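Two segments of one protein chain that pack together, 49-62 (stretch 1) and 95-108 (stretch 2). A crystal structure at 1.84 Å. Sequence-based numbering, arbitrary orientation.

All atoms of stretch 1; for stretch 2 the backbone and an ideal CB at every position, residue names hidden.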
# COMPACT_ATOMS: atom_id res chain seq x y z
N ASP A 49 13.47 -17.53 1.96
CA ASP A 49 14.48 -16.85 2.79
C ASP A 49 13.88 -15.62 3.46
O ASP A 49 13.51 -14.67 2.77
CB ASP A 49 15.67 -16.45 1.91
CG ASP A 49 16.84 -15.87 2.70
OD1 ASP A 49 16.65 -15.34 3.82
OD2 ASP A 49 17.98 -15.97 2.19
N LYS A 50 13.82 -15.60 4.80
CA LYS A 50 13.15 -14.49 5.48
C LYS A 50 13.85 -13.17 5.17
O LYS A 50 13.21 -12.12 5.17
CB LYS A 50 13.08 -14.70 6.99
CG LYS A 50 14.29 -15.32 7.62
CD LYS A 50 14.05 -15.55 9.11
CE LYS A 50 12.71 -16.25 9.36
NZ LYS A 50 12.46 -16.49 10.82
N ASP A 51 15.15 -13.22 4.91
CA ASP A 51 15.87 -11.99 4.58
C ASP A 51 15.42 -11.43 3.22
O ASP A 51 15.30 -10.22 3.04
CB ASP A 51 17.39 -12.23 4.56
CG ASP A 51 17.95 -12.61 5.92
OD1 ASP A 51 17.36 -12.25 6.97
OD2 ASP A 51 19.01 -13.28 5.94
N LEU A 52 15.17 -12.32 2.26
CA LEU A 52 14.67 -11.92 0.96
C LEU A 52 13.28 -11.33 1.10
O LEU A 52 12.98 -10.27 0.57
CB LEU A 52 14.63 -13.13 0.02
CG LEU A 52 15.01 -12.93 -1.43
CD1 LEU A 52 16.25 -12.06 -1.51
CD2 LEU A 52 15.26 -14.31 -2.04
N TYR A 53 12.44 -12.04 1.85
CA TYR A 53 11.09 -11.60 2.14
C TYR A 53 11.07 -10.18 2.72
O TYR A 53 10.34 -9.30 2.26
CB TYR A 53 10.43 -12.59 3.11
CG TYR A 53 9.09 -12.14 3.64
CD1 TYR A 53 7.95 -12.23 2.85
CD2 TYR A 53 8.97 -11.63 4.92
CE1 TYR A 53 6.71 -11.81 3.34
CE2 TYR A 53 7.75 -11.22 5.42
CZ TYR A 53 6.63 -11.32 4.63
OH TYR A 53 5.42 -10.90 5.12
N ALA A 54 11.91 -9.96 3.72
CA ALA A 54 11.94 -8.67 4.43
C ALA A 54 12.49 -7.54 3.56
O ALA A 54 12.03 -6.40 3.63
CB ALA A 54 12.76 -8.81 5.72
N LYS A 55 13.49 -7.85 2.73
CA LYS A 55 13.98 -6.87 1.77
C LYS A 55 12.89 -6.44 0.80
O LYS A 55 12.78 -5.26 0.45
CB LYS A 55 15.18 -7.41 0.98
CG LYS A 55 16.48 -7.17 1.69
CD LYS A 55 17.63 -7.89 1.03
CE LYS A 55 18.26 -8.88 2.01
NZ LYS A 55 19.72 -9.08 1.75
N ALA A 56 12.08 -7.40 0.37
CA ALA A 56 10.97 -7.11 -0.53
C ALA A 56 9.91 -6.26 0.18
O ALA A 56 9.40 -5.31 -0.39
CB ALA A 56 10.36 -8.40 -1.06
N LEU A 57 9.60 -6.60 1.43
CA LEU A 57 8.72 -5.77 2.27
C LEU A 57 9.23 -4.34 2.36
O LEU A 57 8.45 -3.38 2.37
CB LEU A 57 8.59 -6.33 3.69
CG LEU A 57 7.65 -7.48 4.04
CD1 LEU A 57 7.63 -7.65 5.55
CD2 LEU A 57 6.25 -7.24 3.54
N GLY A 58 10.55 -4.20 2.46
CA GLY A 58 11.19 -2.90 2.54
C GLY A 58 10.85 -1.96 1.39
O GLY A 58 10.75 -0.77 1.60
N CYS A 59 10.66 -2.49 0.18
CA CYS A 59 10.22 -1.67 -0.95
C CYS A 59 8.93 -0.98 -0.61
O CYS A 59 8.75 0.21 -0.85
CB CYS A 59 10.02 -2.52 -2.21
SG CYS A 59 11.55 -3.21 -2.80
N PHE A 60 8.01 -1.74 -0.05
CA PHE A 60 6.71 -1.18 0.22
C PHE A 60 6.64 -0.45 1.56
O PHE A 60 5.74 0.37 1.78
CB PHE A 60 5.68 -2.30 0.09
CG PHE A 60 5.46 -2.65 -1.34
CD1 PHE A 60 4.54 -1.95 -2.10
CD2 PHE A 60 6.29 -3.57 -1.97
CE1 PHE A 60 4.39 -2.22 -3.45
CE2 PHE A 60 6.14 -3.84 -3.33
CZ PHE A 60 5.19 -3.16 -4.07
N TYR A 61 7.62 -0.69 2.41
CA TYR A 61 7.82 0.18 3.56
C TYR A 61 7.97 1.61 3.04
O TYR A 61 7.26 2.53 3.48
CB TYR A 61 9.04 -0.26 4.38
CG TYR A 61 9.58 0.81 5.30
CD1 TYR A 61 8.80 1.32 6.34
CD2 TYR A 61 10.86 1.32 5.13
CE1 TYR A 61 9.30 2.32 7.20
CE2 TYR A 61 11.36 2.31 5.97
CZ TYR A 61 10.58 2.80 7.00
OH TYR A 61 11.08 3.79 7.83
N TYR A 62 8.85 1.79 2.06
CA TYR A 62 9.06 3.12 1.48
C TYR A 62 7.84 3.64 0.74
O TYR A 62 7.57 4.85 0.77
CB TYR A 62 10.26 3.12 0.54
CG TYR A 62 11.57 2.98 1.31
CD1 TYR A 62 11.91 3.89 2.31
CD2 TYR A 62 12.46 1.95 1.03
CE1 TYR A 62 13.10 3.76 3.01
CE2 TYR A 62 13.65 1.82 1.73
CZ TYR A 62 13.97 2.73 2.71
OH TYR A 62 15.16 2.58 3.40
N UNK A 95 0.10 1.93 7.49
CA UNK A 95 0.90 0.72 7.44
C UNK A 95 2.41 0.93 7.66
O UNK A 95 3.10 -0.04 7.95
CB UNK A 95 0.68 0.04 6.09
N UNK A 96 2.92 2.14 7.47
CA UNK A 96 4.40 2.29 7.49
C UNK A 96 5.03 1.84 8.83
O UNK A 96 6.08 1.19 8.84
CB UNK A 96 4.77 3.75 7.22
N UNK A 97 4.39 2.17 9.97
CA UNK A 97 5.01 1.66 11.20
C UNK A 97 5.02 0.14 11.30
O UNK A 97 6.01 -0.42 11.77
CB UNK A 97 4.28 2.23 12.42
N UNK A 98 3.94 -0.52 10.86
CA UNK A 98 3.90 -1.97 10.80
C UNK A 98 4.98 -2.57 9.88
O UNK A 98 5.65 -3.56 10.24
CB UNK A 98 2.51 -2.42 10.33
N UNK A 99 5.16 -1.98 8.71
CA UNK A 99 6.23 -2.43 7.81
C UNK A 99 7.60 -2.25 8.46
O UNK A 99 8.46 -3.11 8.39
CB UNK A 99 6.17 -1.67 6.49
N UNK A 100 7.80 -1.11 9.10
CA UNK A 100 9.10 -0.85 9.71
C UNK A 100 9.37 -1.86 10.82
O UNK A 100 10.48 -2.36 10.95
CB UNK A 100 9.16 0.58 10.26
N UNK A 101 8.35 -2.18 11.62
CA UNK A 101 8.51 -3.19 12.67
C UNK A 101 8.95 -4.53 12.10
O UNK A 101 9.85 -5.18 12.64
CB UNK A 101 7.20 -3.36 13.44
N UNK A 102 8.31 -4.96 11.02
CA UNK A 102 8.65 -6.23 10.40
C UNK A 102 10.07 -6.22 9.83
O UNK A 102 10.85 -7.16 10.04
CB UNK A 102 7.64 -6.56 9.30
N UNK A 103 10.42 -5.15 9.13
CA UNK A 103 11.76 -5.05 8.56
C UNK A 103 12.83 -5.10 9.65
O UNK A 103 13.84 -5.79 9.50
CB UNK A 103 11.90 -3.76 7.75
N UNK A 104 12.62 -4.38 10.75
CA UNK A 104 13.60 -4.43 11.84
C UNK A 104 13.62 -5.82 12.47
O UNK A 104 14.69 -6.35 12.79
CB UNK A 104 13.28 -3.37 12.90
N UNK A 105 12.45 -6.44 12.60
CA UNK A 105 12.39 -7.79 13.16
C UNK A 105 13.22 -8.80 12.37
O UNK A 105 14.04 -9.55 12.93
CB UNK A 105 10.94 -8.26 13.22
N UNK A 106 13.01 -8.84 11.06
CA UNK A 106 13.68 -9.85 10.25
C UNK A 106 15.15 -9.57 10.03
O UNK A 106 15.97 -10.50 10.05
CB UNK A 106 12.98 -9.97 8.89
N UNK A 107 15.51 -8.30 9.85
CA UNK A 107 16.83 -7.96 9.34
C UNK A 107 17.79 -7.47 10.43
O UNK A 107 19.02 -7.48 10.25
CB UNK A 107 16.70 -6.89 8.26
N UNK A 108 17.24 -7.04 11.56
CA UNK A 108 18.07 -6.69 12.70
C UNK A 108 18.80 -5.37 12.56
O UNK A 108 18.34 -4.47 11.86
CB UNK A 108 19.09 -7.80 12.94

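The two helices, 50-62 and 96-107, run nearly antiparallel at 154°, their axes 9.0 Å apart at closest approach, so the C-terminal turns of stretch 1 meet the N-terminal turns of stretch 2. Position 95 precedes the helix and its CB has nothing of stretch 1 nearby; almost any residue fits, and it is Arg95. At 96 the CB points sideways, 4.7 Å from Tyr61 O, where a small residue suffices; the backbone O of Ala96 lies 3.7 Å from Tyr61 CD1, at the ring edge. Positions 97 and 98 meet no part of stretch 1. In the first turn of a helix proline is tolerated, and 97 is Pro97; 98 does not demand the glycine found, Gly98.

Position 99 points toward stretch 1, its CB 3.8 Å from Tyr61 CB, with room running on past Leu57 and Phe60. A long aliphatic or an aromatic residue would suit. Phe99 fills it: CE2 lies 3.8 Å from both Leu57 CD2 and Phe60 CB, and Phe60 C sits over one face of the ring.

At 100 the CB is 3.5 Å from Tyr61 CE1, and a long chain, aliphatic or polar, could run on past it. Lys100 is extended, all four chi angles t, and its end leads away. Position 101 is out of reach and holds Gln101.

The CB of 102 points toward stretch 1, 3.9 Å from Leu57 CD1, while Tyr53 OH lies farther along; an apolar or a polar residue could serve. Asp102 uses the hydroxyl indirectly: one water accepts from Tyr53 OH and donates to Asp102 OD2, 2.8 Å from each.

Position 103 lies sideways near Ala54 O and Gly58 CA, a shallow site for a medium apolar residue. Val103 places CG2 4.0 Å from Gly58 CA, where stretch 1 has no side chain. Positions 104 and 105 make no contact, and polar Gln104 and His105 occupy them.

The CB of 106 points toward stretch 1, only 3.4 Å from Ala54 CB; Lys50 and Tyr53 lie beyond it, leaving a site for an aromatic or a long, flexible apolar chain. Tyr106 receives the edge of Tyr53 on its face, centroids 5.6 Å apart and planes at 80°. A water donates to both Tyr106 O (2.8 Å) and Asp51 OD1 (2.9 Å), bridging the helices without a direct hydrogen bond.

Position 107 points sideways past Ala54, inviting a branched aliphatic chain; Leu107 brings CG to 3.7 Å from Ala54 CB. Position 108 has positive phi, which favours glycine, and is Gly108.

Stretch 2 (95-108) RAPGFKQDVQHYLG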
# COMPACT_ATOMS: atom_id res chain seq x y z
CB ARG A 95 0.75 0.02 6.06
CG ARG A 95 -0.65 -0.49 5.72
CD ARG A 95 -1.03 -1.67 6.65
NE ARG A 95 -1.69 -1.19 7.87
CZ ARG A 95 -1.86 -1.92 8.97
NH1 ARG A 95 -1.41 -3.17 9.02
NH2 ARG A 95 -2.48 -1.41 10.04
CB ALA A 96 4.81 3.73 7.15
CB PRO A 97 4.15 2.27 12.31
CG PRO A 97 3.60 3.52 11.70
CD PRO A 97 3.30 3.13 10.28
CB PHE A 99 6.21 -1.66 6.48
CG PHE A 99 5.28 -2.25 5.45
CD1 PHE A 99 3.95 -1.87 5.43
CD2 PHE A 99 5.75 -3.17 4.51
CE1 PHE A 99 3.09 -2.39 4.49
CE2 PHE A 99 4.90 -3.69 3.57
CZ PHE A 99 3.57 -3.31 3.56
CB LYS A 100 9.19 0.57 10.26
CG LYS A 100 10.63 1.02 10.49
CD LYS A 100 10.71 2.31 11.30
CE LYS A 100 12.10 2.91 11.20
NZ LYS A 100 12.29 4.02 12.17
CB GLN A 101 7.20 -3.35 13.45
CG GLN A 101 6.95 -2.24 14.44
CD GLN A 101 5.52 -2.23 14.95
OE1 GLN A 101 4.95 -3.27 15.26
NE2 GLN A 101 4.94 -1.03 15.04
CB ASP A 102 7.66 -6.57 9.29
CG ASP A 102 6.34 -7.06 9.83
OD1 ASP A 102 6.25 -7.34 11.06
OD2 ASP A 102 5.39 -7.17 9.02
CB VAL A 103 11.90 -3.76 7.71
CG1 VAL A 103 13.36 -3.49 7.36
CG2 VAL A 103 11.04 -3.88 6.44
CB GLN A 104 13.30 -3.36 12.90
CG GLN A 104 13.56 -1.95 12.38
CD GLN A 104 13.47 -0.89 13.48
OE1 GLN A 104 12.54 -0.06 13.50
NE2 GLN A 104 14.43 -0.90 14.39
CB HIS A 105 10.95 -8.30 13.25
CG HIS A 105 10.87 -9.72 13.75
ND1 HIS A 105 10.57 -10.78 12.93
CD2 HIS A 105 11.15 -10.24 14.97
CE1 HIS A 105 10.63 -11.90 13.64
NE2 HIS A 105 10.97 -11.60 14.87
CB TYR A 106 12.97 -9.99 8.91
CG TYR A 106 11.62 -10.64 8.99
CD1 TYR A 106 11.51 -12.00 9.26
CD2 TYR A 106 10.45 -9.90 8.80
CE1 TYR A 106 10.27 -12.61 9.34
CE2 TYR A 106 9.20 -10.52 8.88
CZ TYR A 106 9.13 -11.88 9.15
OH TYR A 106 7.91 -12.52 9.24
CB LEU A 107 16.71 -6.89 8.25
CG LEU A 107 15.94 -7.29 6.99
CD1 LEU A 107 16.06 -6.22 5.93
CD2 LEU A 107 16.44 -8.64 6.44
O HOH W 1 16.58 -13.24 9.63
O HOH W 2 5.51 -9.54 7.52
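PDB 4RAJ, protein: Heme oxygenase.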